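Local coordinates for aldehyde dehydrogenase (PDB 5NNO), which probably oxidises aldehydes to carboxylic acids with NAD as electron acceptor and is bound here to NAD and a benzoxaborole-bearing benzaldehyde, at residues E116-V121 and F194-Y199; W127-L132 and G256-A261; V220-G225 and S439-Y444. All coordinates share one frame; numbering follows the deposited sequence.

From the N terminus, strand 110-124 supplies the first half of contact 1, and the loop after it opens contact 2. Contact 1 closes first, when 194-199 returns to 116-121 across 72 residues. Contact 3 then opens at 220-225, contact 2 closes at 256-261, and contact 3 closes last, at 439-444. Contact 2 therefore crosses both others, while contacts 1 and 3 follow in series. Contacts 1 and 3 belong to one mixed sheet, joined through the neighbouring strands 196-200 and 220-223, where Tyr199 meets Thr221 and Glu223. Contact 2 instead ties two loops beside the nicotinamide and the aldehyde. All three touch the same NAD.

Contact 1: E116-V121 and F194-Y199; sequences EPLGVV and FDHILY. With NAD (nicotinamide-adenine-dinucleotide), chain C.
Asp195 faces the backbone of Val120 and holds both of its polar groups. Its carboxylate oxygen OD2 accepts the N-H of Val120 at 2.9 Å from Val120 N, in a nearly straight bond (166°) through the anti lone pair, while Asp195 N gives its hydrogen to Val120 O at 2.8 Å. With CG beside its own backbone N (chi1 -55°), the carboxylate lies on the same side as that N-H, and the residue clasps Val120 at both ends. Gly119 suits the approach: lacking a side chain, it lets its CA come within 3.4 Å of Asp195 OD2. Leu118 packs alongside, its CB 3.9 Å from Asp195 CB, and it also touches Val436 of the second subunit. The Phe194 ring turns an edge to the Val120 carbonyl, and its CD2 is 3.8 Å from Val120 CG1. These two apolar groups meet at a slant against helix 16-29. Beyond them Val121 CA makes a CA-H...O contact with His196 O, at 3.3 Å, where strands 110-124 and 196-200 run parallel; the latter leads on to Tyr199, whose ring edge meets the adenosine ribose of NAD with CE1 3.5 Å from O4B. Asp195 OD2 also forms a salt bridge with Arg25. A carboxylate held by both an amide and a guanidinium group is likely to stay ionised, which would make the clasp on Val120 strong as well as directional.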
# COMPACT_ATOMS: atom_id res chain seq x y z
N GLU A 116 -8.63 -6.86 10.57
CA GLU A 116 -9.94 -7.29 10.10
C GLU A 116 -9.79 -7.58 8.64
O GLU A 116 -8.99 -6.92 7.99
CB GLU A 116 -11.02 -6.19 10.32
CG GLU A 116 -10.82 -4.90 9.55
CD GLU A 116 -12.00 -3.93 9.62
OE1 GLU A 116 -12.81 -3.95 10.61
OE2 GLU A 116 -12.10 -3.11 8.67
N PRO A 117 -10.56 -8.55 8.13
CA PRO A 117 -10.59 -8.83 6.69
C PRO A 117 -11.01 -7.65 5.81
O PRO A 117 -11.61 -6.70 6.30
CB PRO A 117 -11.63 -9.96 6.58
CG PRO A 117 -11.65 -10.61 7.91
CD PRO A 117 -11.38 -9.52 8.89
N LEU A 118 -10.66 -7.71 4.52
CA LEU A 118 -11.01 -6.67 3.56
C LEU A 118 -12.24 -7.02 2.74
O LEU A 118 -13.11 -6.17 2.54
CB LEU A 118 -9.86 -6.36 2.62
CG LEU A 118 -8.68 -5.56 3.24
CD1 LEU A 118 -7.49 -5.58 2.31
CD2 LEU A 118 -9.08 -4.12 3.52
N GLY A 119 -12.30 -8.26 2.24
CA GLY A 119 -13.51 -8.76 1.57
C GLY A 119 -13.21 -9.78 0.53
O GLY A 119 -12.84 -10.92 0.88
N VAL A 120 -13.34 -9.40 -0.74
CA VAL A 120 -13.04 -10.29 -1.87
C VAL A 120 -11.72 -9.93 -2.59
O VAL A 120 -11.58 -8.83 -3.15
CB VAL A 120 -14.18 -10.34 -2.89
CG1 VAL A 120 -13.99 -11.50 -3.89
CG2 VAL A 120 -15.52 -10.49 -2.17
N VAL A 121 -10.80 -10.88 -2.61
CA VAL A 121 -9.45 -10.68 -3.15
C VAL A 121 -9.34 -11.32 -4.54
O VAL A 121 -9.82 -12.44 -4.71
CB VAL A 121 -8.43 -11.25 -2.16
CG1 VAL A 121 -7.03 -11.22 -2.72
CG2 VAL A 121 -8.47 -10.44 -0.87
N PHE A 194 -13.47 -5.64 -6.35
CA PHE A 194 -12.73 -6.41 -5.35
C PHE A 194 -12.21 -5.48 -4.29
O PHE A 194 -12.17 -4.30 -4.50
CB PHE A 194 -11.56 -7.13 -6.00
CG PHE A 194 -11.96 -8.23 -6.94
CD1 PHE A 194 -12.19 -7.97 -8.28
CD2 PHE A 194 -12.07 -9.54 -6.49
CE1 PHE A 194 -12.50 -8.99 -9.16
CE2 PHE A 194 -12.40 -10.57 -7.36
CZ PHE A 194 -12.61 -10.29 -8.70
N ASP A 195 -11.80 -6.01 -3.14
CA ASP A 195 -11.20 -5.23 -2.04
C ASP A 195 -9.65 -5.30 -1.96
O ASP A 195 -9.05 -4.54 -1.20
CB ASP A 195 -11.82 -5.65 -0.72
CG ASP A 195 -13.31 -5.53 -0.75
OD1 ASP A 195 -13.79 -4.38 -0.67
OD2 ASP A 195 -13.99 -6.58 -0.95
N HIS A 196 -9.02 -6.19 -2.73
CA HIS A 196 -7.59 -6.15 -2.99
C HIS A 196 -7.26 -7.01 -4.24
O HIS A 196 -7.84 -8.10 -4.44
CB HIS A 196 -6.79 -6.69 -1.78
CG HIS A 196 -5.37 -6.23 -1.72
ND1 HIS A 196 -5.00 -5.08 -1.05
CD2 HIS A 196 -4.22 -6.75 -2.22
CE1 HIS A 196 -3.70 -4.90 -1.16
NE2 HIS A 196 -3.20 -5.90 -1.86
N ILE A 197 -6.35 -6.53 -5.08
CA ILE A 197 -5.88 -7.29 -6.21
C ILE A 197 -4.40 -7.57 -5.95
O ILE A 197 -3.65 -6.68 -5.57
CB ILE A 197 -6.01 -6.57 -7.58
CG1 ILE A 197 -7.47 -6.37 -7.93
CG2 ILE A 197 -5.33 -7.39 -8.69
CD1 ILE A 197 -7.68 -5.36 -9.04
N LEU A 198 -4.01 -8.83 -6.15
CA LEU A 198 -2.60 -9.17 -6.21
C LEU A 198 -2.28 -9.65 -7.62
O LEU A 198 -2.89 -10.59 -8.14
CB LEU A 198 -2.20 -10.23 -5.18
CG LEU A 198 -0.67 -10.37 -5.04
CD1 LEU A 198 -0.30 -10.93 -3.67
CD2 LEU A 198 -0.00 -11.18 -6.15
N TYR A 199 -1.32 -8.97 -8.24
CA TYR A 199 -0.98 -9.26 -9.62
C TYR A 199 0.51 -9.57 -9.71
O TYR A 199 1.32 -8.87 -9.12
CB TYR A 199 -1.38 -8.12 -10.53
CG TYR A 199 -0.74 -8.13 -11.87
CD1 TYR A 199 -1.19 -8.97 -12.88
CD2 TYR A 199 0.35 -7.32 -12.13
CE1 TYR A 199 -0.59 -8.99 -14.11
CE2 TYR A 199 0.96 -7.33 -13.38
CZ TYR A 199 0.47 -8.16 -14.37
OH TYR A 199 1.11 -8.17 -15.61
PA NAD C . 2.00 -12.12 -18.51
O1A NAD C . 2.04 -11.23 -19.74
O2A NAD C . 1.74 -13.61 -18.60
O5B NAD C . 0.91 -11.47 -17.51
C5B NAD C . 0.45 -12.11 -16.32
C4B NAD C . -1.08 -12.16 -16.25
O4B NAD C . -1.62 -10.97 -16.85
C3B NAD C . -1.71 -13.37 -16.94
O3B NAD C . -2.64 -14.03 -16.07
C2B NAD C . -2.44 -12.80 -18.15
O2B NAD C . -3.67 -13.48 -18.39
C1B NAD C . -2.66 -11.34 -17.75
N9A NAD C . -2.72 -10.39 -18.90
C8A NAD C . -1.95 -10.34 -20.01
N7A NAD C . -2.35 -9.32 -20.82
C5A NAD C . -3.38 -8.71 -20.21
C6A NAD C . -4.28 -7.57 -20.49
N6A NAD C . -4.13 -6.87 -21.62
N1A NAD C . -5.25 -7.25 -19.60
C2A NAD C . -5.41 -7.95 -18.46
N3A NAD C . -4.63 -9.00 -18.14
C4A NAD C . -3.63 -9.42 -18.96
O3 NAD C . 3.41 -11.92 -17.78
PN NAD C . 4.76 -12.21 -18.62
O1N NAD C . 5.04 -11.05 -19.55
O2N NAD C . 4.68 -13.59 -19.22
O5D NAD C . 5.84 -12.14 -17.42
C5D NAD C . 6.32 -10.83 -17.17
C4D NAD C . 6.98 -10.61 -15.83
O4D NAD C . 6.42 -11.30 -14.72
C3D NAD C . 8.42 -11.05 -15.89
O3D NAD C . 9.17 -9.98 -16.47
C2D NAD C . 8.74 -11.32 -14.43
O2D NAD C . 9.77 -10.45 -13.99
C1D NAD C . 7.40 -11.09 -13.70
N1N NAD C . 7.27 -12.00 -12.56
C2N NAD C . 7.35 -11.52 -11.30
C3N NAD C . 7.27 -12.39 -10.20
C7N NAD C . 7.34 -11.91 -8.78
O7N NAD C . 6.73 -12.54 -7.93
N7N NAD C . 8.06 -10.84 -8.46
C4N NAD C . 7.10 -13.75 -10.44
C5N NAD C . 7.02 -14.21 -11.74
C6N NAD C . 7.11 -13.31 -12.79

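Contact 2: W127-L132 and G256-A261; sequences WNYPLL and GQTSIA. Unlike the reference sequence in segment 256-261: Ser259 (reference Cys). With NAD (nicotinamide-adenine-dinucleotide), chain C; 92N (4-[(1-oxidanyl-3~{H}-2,1-benzoxaborol-5-yl)oxy]benzaldehyde), chain D.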
# COMPACT_ATOMS: atom_id res chain seq x y z
N TRP A 127 2.77 -17.54 -15.64
CA TRP A 127 3.05 -18.87 -16.21
C TRP A 127 4.28 -19.60 -15.72
O TRP A 127 4.26 -20.81 -15.66
CB TRP A 127 3.01 -18.82 -17.74
CG TRP A 127 3.90 -17.82 -18.32
CD1 TRP A 127 3.57 -16.56 -18.70
CD2 TRP A 127 5.29 -17.97 -18.60
NE1 TRP A 127 4.67 -15.91 -19.18
CE2 TRP A 127 5.75 -16.76 -19.14
CE3 TRP A 127 6.20 -19.02 -18.42
CZ2 TRP A 127 7.09 -16.55 -19.53
CZ3 TRP A 127 7.53 -18.82 -18.79
CH2 TRP A 127 7.96 -17.59 -19.34
N ASN A 128 5.32 -18.88 -15.30
CA ASN A 128 6.66 -19.49 -15.08
C ASN A 128 6.81 -20.45 -13.87
O ASN A 128 7.64 -21.40 -13.89
CB ASN A 128 7.76 -18.43 -15.08
CG ASN A 128 7.62 -17.42 -13.96
OD1 ASN A 128 6.51 -17.10 -13.54
ND2 ASN A 128 8.76 -16.89 -13.49
N TYR A 129 6.04 -20.17 -12.82
CA TYR A 129 5.87 -21.05 -11.68
C TYR A 129 4.37 -21.02 -11.39
O TYR A 129 3.92 -20.30 -10.51
CB TYR A 129 6.69 -20.55 -10.50
CG TYR A 129 8.16 -20.58 -10.78
CD1 TYR A 129 8.93 -21.75 -10.59
CD2 TYR A 129 8.80 -19.47 -11.32
CE1 TYR A 129 10.28 -21.78 -10.88
CE2 TYR A 129 10.16 -19.49 -11.60
CZ TYR A 129 10.90 -20.65 -11.39
OH TYR A 129 12.24 -20.66 -11.68
N PRO A 130 3.60 -21.80 -12.17
CA PRO A 130 2.15 -21.57 -12.23
C PRO A 130 1.36 -21.93 -10.98
O PRO A 130 0.36 -21.24 -10.70
CB PRO A 130 1.70 -22.41 -13.44
CG PRO A 130 2.81 -23.42 -13.67
CD PRO A 130 4.05 -22.91 -13.02
N LEU A 131 1.76 -22.97 -10.24
CA LEU A 131 1.08 -23.31 -8.98
C LEU A 131 1.45 -22.35 -7.83
O LEU A 131 0.57 -21.70 -7.25
CB LEU A 131 1.35 -24.76 -8.58
CG LEU A 131 0.39 -25.35 -7.54
CD1 LEU A 131 -1.03 -25.37 -8.06
CD2 LEU A 131 0.80 -26.76 -7.16
N LEU A 132 2.74 -22.29 -7.51
CA LEU A 132 3.29 -21.39 -6.51
C LEU A 132 2.75 -19.95 -6.60
O LEU A 132 2.42 -19.35 -5.57
CB LEU A 132 4.82 -21.34 -6.65
CG LEU A 132 5.57 -20.27 -5.83
CD1 LEU A 132 5.99 -20.78 -4.48
CD2 LEU A 132 6.78 -19.72 -6.56
N GLY A 256 16.11 -19.62 -17.32
CA GLY A 256 16.20 -18.17 -16.99
C GLY A 256 14.91 -17.40 -16.66
O GLY A 256 14.96 -16.23 -16.24
N GLN A 257 13.76 -18.04 -16.82
CA GLN A 257 12.46 -17.36 -16.82
C GLN A 257 11.94 -17.31 -15.40
O GLN A 257 11.01 -17.99 -15.03
CB GLN A 257 11.51 -18.10 -17.74
CG GLN A 257 11.99 -18.04 -19.18
CD GLN A 257 11.35 -19.07 -20.07
OE1 GLN A 257 11.36 -20.29 -19.77
NE2 GLN A 257 10.78 -18.61 -21.18
N THR A 258 12.63 -16.48 -14.63
CA THR A 258 12.46 -16.29 -13.21
C THR A 258 12.76 -14.81 -12.93
O THR A 258 13.77 -14.29 -13.39
CB THR A 258 13.45 -17.18 -12.41
OG1 THR A 258 13.34 -18.55 -12.84
CG2 THR A 258 13.17 -17.11 -10.93
N SER A 259 11.89 -14.15 -12.18
CA SER A 259 11.94 -12.70 -12.02
C SER A 259 13.07 -12.22 -11.12
O SER A 259 13.57 -11.09 -11.27
CB SER A 259 10.59 -12.18 -11.49
OG SER A 259 10.39 -12.50 -10.11
N ILE A 260 13.43 -13.08 -10.18
CA ILE A 260 14.63 -12.89 -9.36
C ILE A 260 15.94 -13.53 -9.88
O ILE A 260 16.93 -13.51 -9.13
CB ILE A 260 14.38 -13.34 -7.90
CG1 ILE A 260 14.00 -14.83 -7.84
CG2 ILE A 260 13.36 -12.41 -7.26
CD1 ILE A 260 13.65 -15.33 -6.45
N ALA A 261 15.99 -14.05 -11.12
CA ALA A 261 17.23 -14.66 -11.67
C ALA A 261 18.34 -13.65 -11.97
O ALA A 261 18.08 -12.47 -12.10
CB ALA A 261 16.92 -15.46 -12.94
PA NAD C . 2.00 -12.12 -18.51
O1A NAD C . 2.04 -11.23 -19.74
O2A NAD C . 1.74 -13.61 -18.60
O5B NAD C . 0.91 -11.47 -17.51
C5B NAD C . 0.45 -12.11 -16.32
C4B NAD C . -1.08 -12.16 -16.25
O4B NAD C . -1.62 -10.97 -16.85
C3B NAD C . -1.71 -13.37 -16.94
O3B NAD C . -2.64 -14.03 -16.07
C2B NAD C . -2.44 -12.80 -18.15
O2B NAD C . -3.67 -13.48 -18.39
C1B NAD C . -2.66 -11.34 -17.75
N9A NAD C . -2.72 -10.39 -18.90
C8A NAD C . -1.95 -10.34 -20.01
N7A NAD C . -2.35 -9.32 -20.82
C5A NAD C . -3.38 -8.71 -20.21
C6A NAD C . -4.28 -7.57 -20.49
N6A NAD C . -4.13 -6.87 -21.62
N1A NAD C . -5.25 -7.25 -19.60
C2A NAD C . -5.41 -7.95 -18.46
N3A NAD C . -4.63 -9.00 -18.14
C4A NAD C . -3.63 -9.42 -18.96
O3 NAD C . 3.41 -11.92 -17.78
PN NAD C . 4.76 -12.21 -18.62
O1N NAD C . 5.04 -11.05 -19.55
O2N NAD C . 4.68 -13.59 -19.22
O5D NAD C . 5.84 -12.14 -17.42
C5D NAD C . 6.32 -10.83 -17.17
C4D NAD C . 6.98 -10.61 -15.83
O4D NAD C . 6.42 -11.30 -14.72
C3D NAD C . 8.42 -11.05 -15.89
O3D NAD C . 9.17 -9.98 -16.47
C2D NAD C . 8.74 -11.32 -14.43
O2D NAD C . 9.77 -10.45 -13.99
C1D NAD C . 7.40 -11.09 -13.70
N1N NAD C . 7.27 -12.00 -12.56
C2N NAD C . 7.35 -11.52 -11.30
C3N NAD C . 7.27 -12.39 -10.20
C7N NAD C . 7.34 -11.91 -8.78
O7N NAD C . 6.73 -12.54 -7.93
N7N NAD C . 8.06 -10.84 -8.46
C4N NAD C . 7.10 -13.75 -10.44
C5N NAD C . 7.02 -14.21 -11.74
C6N NAD C . 7.11 -13.31 -12.79
C9 92N D . 14.82 -21.20 -4.33
C7 92N D . 11.69 -21.16 -2.35
C3 92N D . 10.66 -18.78 -7.33
C4 92N D . 10.26 -18.43 -6.05
C5 92N D . 11.16 -19.96 -4.35
C6 92N D . 10.78 -20.46 -3.12
C1 92N D . 10.16 -16.54 -8.11
C2 92N D . 10.60 -17.85 -8.35
C11 92N D . 12.46 -20.15 -4.81
C12 92N D . 9.85 -17.13 -5.78
O 92N D . 10.36 -15.74 -10.36
C 92N D . 10.07 -15.55 -9.20
C13 92N D . 9.80 -16.20 -6.81
O1 92N D . 10.10 -19.39 -5.05
C10 92N D . 13.39 -20.85 -4.04
C8 92N D . 13.00 -21.37 -2.79
O3 92N D . 15.30 -21.94 -3.17
B 92N D . 14.28 -22.06 -2.23
O2 92N D . 14.45 -22.67 -1.04
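The carbonyl oxygen of Gln257 is gripped by two amides, those of Asn128 and Asn254. Asn128 ND2 donates to Gln257 O at 2.9 Å and 162°; the oxygen lies in the Asn128 amide plane, whereas the donor stands well above the plane of the Gln257 carbonyl. This bond helps to fix the rotation of the Asn128 amide. Asn128 CG is tucked between the backbone N and the carbonyl carbon (chi1 63°), which turns the amide toward Gln257 and the nicotinamide ring, with Asn128 OD1 3.4 Å from NAD C5N. Asn128 CB lies over one face of the Trp127 indole, whose far rim abuts the Gln257 chain, Trp127 CH2 to Gln257 CB 3.9 Å. Tyr129 reaches the other segment through its hydroxyl: Tyr129 OH and Thr258 OG1 are 2.6 Å apart, with Thr258 OG1 at the ring edge. One ring face meets the bound benzoxaborole-bearing benzaldehyde, whose C2 sits 3.7 Å from Tyr129 CE2, a flat aromatic surface suited to a flat ligand. Thr258 serves both partners, for while OG1 pairs with tyrosine, its methyl CG2 approaches the aldehyde oxygen O to 3.2 Å. That oxygen accepts a hydrogen bond from Ser259 N at 2.9 Å. Ser259 replaces the reference cysteine at the predicted active-site position, and its OG lies 3.2 Å from the aldehyde carbon C. The Ser259 N-H binding the aldehyde oxygen, with the Asn128 amide standing near it without a bond, is consistent with the oxyanion hole of aldehyde dehydrogenases.

Contact 3: V220-G225 and S439-Y444; sequences VTLELG and SGMGAY. With NAD (nicotinamide-adenine-dinucleotide), chain C.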
# COMPACT_ATOMS: atom_id res chain seq x y z
N VAL A 220 -3.84 -2.39 -4.67
CA VAL A 220 -3.10 -3.35 -5.46
C VAL A 220 -1.81 -3.68 -4.75
O VAL A 220 -1.24 -2.83 -4.05
CB VAL A 220 -2.78 -2.86 -6.89
CG1 VAL A 220 -4.04 -2.73 -7.72
CG2 VAL A 220 -2.01 -1.56 -6.90
N THR A 221 -1.41 -4.94 -4.91
CA THR A 221 -0.08 -5.42 -4.67
C THR A 221 0.41 -5.98 -6.04
O THR A 221 -0.19 -6.89 -6.60
CB THR A 221 -0.06 -6.50 -3.57
OG1 THR A 221 -0.31 -5.87 -2.30
CG2 THR A 221 1.29 -7.22 -3.51
N LEU A 222 1.50 -5.40 -6.55
CA LEU A 222 1.98 -5.63 -7.91
C LEU A 222 3.37 -6.26 -7.83
O LEU A 222 4.31 -5.65 -7.34
CB LEU A 222 2.02 -4.32 -8.72
CG LEU A 222 0.79 -3.38 -8.87
CD1 LEU A 222 1.19 -2.23 -9.77
CD2 LEU A 222 -0.44 -4.06 -9.44
N GLU A 223 3.47 -7.50 -8.31
CA GLU A 223 4.71 -8.27 -8.25
C GLU A 223 5.35 -8.36 -9.62
O GLU A 223 4.93 -9.17 -10.45
CB GLU A 223 4.41 -9.69 -7.74
CG GLU A 223 4.03 -9.72 -6.28
CD GLU A 223 5.20 -9.46 -5.37
OE1 GLU A 223 6.35 -9.64 -5.83
OE2 GLU A 223 4.95 -9.06 -4.20
N LEU A 224 6.35 -7.52 -9.86
CA LEU A 224 6.84 -7.26 -11.23
C LEU A 224 8.34 -7.59 -11.39
O LEU A 224 8.93 -8.29 -10.57
CB LEU A 224 6.51 -5.81 -11.63
CG LEU A 224 5.10 -5.34 -11.21
CD1 LEU A 224 4.96 -3.83 -11.38
CD2 LEU A 224 4.06 -6.10 -12.00
N GLY A 225 8.93 -7.13 -12.48
CA GLY A 225 10.32 -7.42 -12.77
C GLY A 225 11.19 -6.23 -13.09
O GLY A 225 10.93 -5.11 -12.66
N SER A 439 9.73 -2.56 -10.51
CA SER A 439 9.66 -3.92 -9.95
C SER A 439 8.42 -4.21 -9.05
O SER A 439 8.11 -5.38 -8.77
CB SER A 439 10.96 -4.28 -9.23
OG SER A 439 11.12 -3.63 -8.00
N GLY A 440 7.72 -3.18 -8.59
CA GLY A 440 6.37 -3.36 -8.03
C GLY A 440 6.07 -2.56 -6.79
O GLY A 440 6.86 -1.75 -6.35
N MET A 441 4.92 -2.82 -6.20
CA MET A 441 4.57 -2.23 -4.90
C MET A 441 3.86 -3.25 -4.01
O MET A 441 3.14 -4.12 -4.48
CB MET A 441 3.71 -0.97 -5.08
CG MET A 441 2.38 -1.24 -5.76
SD MET A 441 1.37 0.21 -5.97
CE MET A 441 2.26 1.07 -7.26
N GLY A 442 4.11 -3.14 -2.71
CA GLY A 442 3.60 -4.11 -1.77
C GLY A 442 4.50 -5.32 -1.67
O GLY A 442 5.46 -5.48 -2.43
N ALA A 443 4.19 -6.17 -0.69
CA ALA A 443 4.93 -7.36 -0.41
C ALA A 443 4.02 -8.42 0.23
O ALA A 443 2.95 -8.11 0.73
CB ALA A 443 6.12 -7.02 0.47
N TYR A 444 4.44 -9.68 0.13
CA TYR A 444 3.70 -10.79 0.69
C TYR A 444 4.65 -11.94 1.07
O TYR A 444 5.87 -11.75 1.02
CB TYR A 444 2.56 -11.19 -0.26
CG TYR A 444 2.87 -12.06 -1.47
CD1 TYR A 444 3.67 -11.60 -2.51
CD2 TYR A 444 2.28 -13.33 -1.62
CE1 TYR A 444 3.93 -12.39 -3.63
CE2 TYR A 444 2.53 -14.11 -2.73
CZ TYR A 444 3.35 -13.64 -3.74
OH TYR A 444 3.58 -14.41 -4.85
PA NAD C . 2.00 -12.12 -18.51
O1A NAD C . 2.04 -11.23 -19.74
O2A NAD C . 1.74 -13.61 -18.60
O5B NAD C . 0.91 -11.47 -17.51
C5B NAD C . 0.45 -12.11 -16.32
C4B NAD C . -1.08 -12.16 -16.25
O4B NAD C . -1.62 -10.97 -16.85
C3B NAD C . -1.71 -13.37 -16.94
O3B NAD C . -2.64 -14.03 -16.07
C2B NAD C . -2.44 -12.80 -18.15
O2B NAD C . -3.67 -13.48 -18.39
C1B NAD C . -2.66 -11.34 -17.75
N9A NAD C . -2.72 -10.39 -18.90
C8A NAD C . -1.95 -10.34 -20.01
N7A NAD C . -2.35 -9.32 -20.82
C5A NAD C . -3.38 -8.71 -20.21
C6A NAD C . -4.28 -7.57 -20.49
N6A NAD C . -4.13 -6.87 -21.62
N1A NAD C . -5.25 -7.25 -19.60
C2A NAD C . -5.41 -7.95 -18.46
N3A NAD C . -4.63 -9.00 -18.14
C4A NAD C . -3.63 -9.42 -18.96
O3 NAD C . 3.41 -11.92 -17.78
PN NAD C . 4.76 -12.21 -18.62
O1N NAD C . 5.04 -11.05 -19.55
O2N NAD C . 4.68 -13.59 -19.22
O5D NAD C . 5.84 -12.14 -17.42
C5D NAD C . 6.32 -10.83 -17.17
C4D NAD C . 6.98 -10.61 -15.83
O4D NAD C . 6.42 -11.30 -14.72
C3D NAD C . 8.42 -11.05 -15.89
O3D NAD C . 9.17 -9.98 -16.47
C2D NAD C . 8.74 -11.32 -14.43
O2D NAD C . 9.77 -10.45 -13.99
C1D NAD C . 7.40 -11.09 -13.70
N1N NAD C . 7.27 -12.00 -12.56
C2N NAD C . 7.35 -11.52 -11.30
C3N NAD C . 7.27 -12.39 -10.20
C7N NAD C . 7.34 -11.91 -8.78
O7N NAD C . 6.73 -12.54 -7.93
N7N NAD C . 8.06 -10.84 -8.46
C4N NAD C . 7.10 -13.75 -10.44
C5N NAD C . 7.02 -14.21 -11.74
C6N NAD C . 7.11 -13.31 -12.79
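Leu222 and Met441 form the tight centre, a hydrogen-bonded antiparallel pair in which Leu222 N reaches Met441 O at 2.9 Å, in the carbonyl plane; the return bond to Leu222 O is weak. Their side chains lie side by side, CG to CG 4.1 Å, and Leu217 of the second subunit packs against both. Gly440, just before Met441 and paired with Glu223, presents only hydrogens, so its CA can sit 3.2 Å from Leu222 O. Leu224 N then bonds to Ser439 O at 3.0 Å, approaching from outside the carbonyl plane. By contrast, the chain opens towards solvent at Gly442, which the methyl of Thr221 approaches only to 4.2 Å, CG2 to C. Farther on, Tyr444 returns to the interior and offers its ring edge to Glu223: OE2 is 3.3 Å from CD1, with the carboxylate and ring planes 60° apart. The bend of Glu223 at chi2 (-72°) brings the acid beside the carboxamide of the nicotinamide, where OE1 takes a weak bond from NAD N7N at 3.4 Å; Leu224 O takes another, also weak. Glu223, the predicted catalytic glutamate, at the end of its strand by the cofactor's carboxamide, is consistent with the active site of aldehyde dehydrogenases.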